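Ribosome-binding factor A (Thermus thermophilus, PDB 2DYJ) assists late maturation of the 30S ribosomal subunit, binding free 30S particles and supporting efficient processing of 16S rRNA. Local coordinates at residues A[13-18]-A[75-80]. Sequence-based numbering, arbitrary orientation.
Sequences KRALAE and RRVRMR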
loop_
_atom_site.group_PDB
_atom_site.type_symbol
_atom_site.label_atom_id
_atom_site.label_comp_id
_atom_site.label_asym_id
_atom_site.label_seq_id
_atom_site.Cartn_x
_atom_site.Cartn_y
_atom_site.Cartn_z
ATOM N N LYS A 13 6.961 -1.060 1.699
ATOM C CA LYS A 13 6.050 -1.342 2.807
ATOM C C LYS A 13 6.146 -0.280 3.897
ATOM O O LYS A 13 5.128 0.242 4.377
ATOM C CB LYS A 13 6.360 -2.705 3.415
ATOM C CG LYS A 13 5.520 -3.043 4.644
ATOM C CD LYS A 13 5.802 -4.462 5.107
ATOM C CE LYS A 13 5.972 -4.542 6.616
ATOM N NZ LYS A 13 4.722 -4.209 7.342
ATOM N N ARG A 14 7.371 0.037 4.304
ATOM C CA ARG A 14 7.539 1.035 5.343
ATOM C C ARG A 14 7.083 2.393 4.812
ATOM O O ARG A 14 6.440 3.159 5.525
ATOM C CB ARG A 14 9.000 1.084 5.811
ATOM C CG ARG A 14 9.247 2.126 6.890
ATOM C CD ARG A 14 10.650 2.027 7.487
ATOM N NE ARG A 14 10.606 2.025 8.951
ATOM C CZ ARG A 14 10.346 0.952 9.695
ATOM N NH1 ARG A 14 10.113 -0.222 9.119
ATOM N NH2 ARG A 14 10.300 1.051 11.015
ATOM N N ALA A 15 7.369 2.675 3.545
ATOM C CA ALA A 15 6.973 3.955 2.953
ATOM C C ALA A 15 5.457 4.125 2.852
ATOM O O ALA A 15 4.901 5.175 3.190
ATOM C CB ALA A 15 7.612 4.112 1.559
ATOM N N LEU A 16 4.789 3.084 2.381
ATOM C CA LEU A 16 3.344 3.128 2.213
ATOM C C LEU A 16 2.626 3.142 3.565
ATOM O O LEU A 16 1.609 3.812 3.732
ATOM C CB LEU A 16 2.902 1.930 1.360
ATOM C CG LEU A 16 1.584 2.048 0.592
ATOM C CD1 LEU A 16 1.516 3.373 -0.147
ATOM C CD2 LEU A 16 1.473 0.884 -0.383
ATOM N N ALA A 17 3.152 2.409 4.537
ATOM C CA ALA A 17 2.530 2.399 5.856
ATOM C C ALA A 17 2.525 3.830 6.391
ATOM O O ALA A 17 1.565 4.261 7.024
ATOM C CB ALA A 17 3.301 1.464 6.807
ATOM N N GLU A 18 3.599 4.573 6.133
ATOM C CA GLU A 18 3.679 5.954 6.594
ATOM C C GLU A 18 2.776 6.895 5.810
ATOM O O GLU A 18 2.163 7.799 6.384
ATOM C CB GLU A 18 5.124 6.453 6.526
ATOM C CG GLU A 18 6.015 5.820 7.584
ATOM C CD GLU A 18 7.466 6.259 7.489
ATOM O OE1 GLU A 18 8.290 5.757 8.281
ATOM O OE2 GLU A 18 7.781 7.096 6.623
ATOM N N ARG A 75 7.811 10.300 -4.521
ATOM C CA ARG A 75 8.627 11.339 -3.896
ATOM C C ARG A 75 9.694 10.794 -2.954
ATOM O O ARG A 75 10.591 11.531 -2.547
ATOM C CB ARG A 75 7.726 12.327 -3.143
ATOM C CG ARG A 75 6.929 13.242 -4.067
ATOM C CD ARG A 75 6.193 14.328 -3.298
ATOM N NE ARG A 75 5.002 13.834 -2.622
ATOM C CZ ARG A 75 3.766 13.871 -3.116
ATOM N NH1 ARG A 75 3.522 14.391 -4.317
ATOM N NH2 ARG A 75 2.766 13.376 -2.399
ATOM N N ARG A 76 9.622 9.509 -2.618
ATOM C CA ARG A 76 10.597 8.948 -1.698
ATOM C C ARG A 76 11.277 7.651 -2.083
ATOM O O ARG A 76 12.186 7.199 -1.379
ATOM C CB ARG A 76 9.985 8.800 -0.304
ATOM C CG ARG A 76 8.651 8.096 -0.241
ATOM C CD ARG A 76 8.085 8.165 1.176
ATOM N NE ARG A 76 8.854 7.373 2.140
ATOM C CZ ARG A 76 8.505 7.219 3.417
ATOM N NH1 ARG A 76 7.412 7.807 3.885
ATOM N NH2 ARG A 76 9.225 6.451 4.222
ATOM N N VAL A 77 10.844 7.047 -3.186
ATOM C CA VAL A 77 11.448 5.807 -3.649
ATOM C C VAL A 77 12.008 6.056 -5.035
ATOM O O VAL A 77 11.365 6.692 -5.872
ATOM C CB VAL A 77 10.425 4.647 -3.717
ATOM C CG1 VAL A 77 11.118 3.368 -4.197
ATOM C CG2 VAL A 77 9.803 4.425 -2.353
ATOM N N ARG A 78 13.213 5.560 -5.280
ATOM C CA ARG A 78 13.846 5.763 -6.573
ATOM C C ARG A 78 13.497 4.640 -7.540
ATOM O O ARG A 78 14.026 3.534 -7.442
ATOM C CB ARG A 78 15.365 5.859 -6.398
ATOM C CG ARG A 78 16.071 6.552 -7.552
ATOM C CD ARG A 78 15.434 7.915 -7.830
ATOM N NE ARG A 78 16.030 8.592 -8.983
ATOM C CZ ARG A 78 17.256 9.106 -8.996
ATOM N NH1 ARG A 78 18.023 9.026 -7.914
ATOM N NH2 ARG A 78 17.717 9.694 -10.093
ATOM N N MET A 79 12.581 4.935 -8.455
ATOM C CA MET A 79 12.127 3.994 -9.478
ATOM C C MET A 79 11.672 4.867 -10.643
ATOM O O MET A 79 10.975 5.855 -10.438
ATOM C CB MET A 79 10.926 3.165 -8.990
ATOM C CG MET A 79 11.238 1.994 -8.072
ATOM S SD MET A 79 9.749 0.993 -7.727
ATOM C CE MET A 79 9.585 0.124 -9.309
ATOM N N ARG A 80 12.069 4.513 -11.860
ATOM C CA ARG A 80 11.669 5.284 -13.019
ATOM C C ARG A 80 10.154 5.301 -13.100
ATOM O O ARG A 80 9.556 6.351 -13.297
ATOM C CB ARG A 80 12.289 4.699 -14.282
ATOM C CG ARG A 80 13.630 5.328 -14.626
ATOM C CD ARG A 80 14.622 5.244 -13.464
ATOM N NE ARG A 80 15.619 6.314 -13.515
ATOM C CZ ARG A 80 15.363 7.586 -13.220
ATOM N NH1 ARG A 80 14.143 7.950 -12.845
ATOM N NH2 ARG A 80 16.326 8.496 -13.302
#
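Arg76 reaches Glu18 with its CG set between the backbone N and the carbonyl carbon (chi1 50°) and a bend at chi3 that lays the guanidinium across helix 5-21. Glu18 comes to meet it as an extended chain, CG anti to its own carbonyl carbon, and the two side chains cross at about a right angle. The grip is end-on but converges on one oxygen: Arg76 NH1 lies 2.9 Å from Glu18 OE2, and Arg76 NH2 is also 2.9 Å from Glu18 OE2. Both bonds are bent, with N-H...O angles near 144°, because two nitrogens of one flat guanidinium converge on a single oxygen. OE2 lies close to the guanidinium plane, yet the carboxylate is turned 49° from it. Both nitrogens approach from the same face of the carboxylate, NH2 from well above its plane and NH1 nearer the plane, on the anti side.

Ala15 packs against one face of the guanidinium, while Glu18 OE2 meets its edge. Ala15 CA lies 3.5 Å from the guanidinium plane, over the centre, and Ala15 CB touches Arg76 NE at 3.5 Å, so the flat group rests on the helix backbone. Farther inward, Val77 CG2 approaches Ala15 CB at 4.5 Å; Leu73 also packs on Ala15, and Leu12 on Val77. The contact thus ties the loop between helix 66-74 and strand 84-89 to the N-terminal helix of this KH-type domain. Glu19 forms a second salt bridge with NH1, so two neighbouring acids of one helix hold the Arg76 guanidinium at the protein surface, and its single positive charge probably eases the repulsion between the two carboxylates.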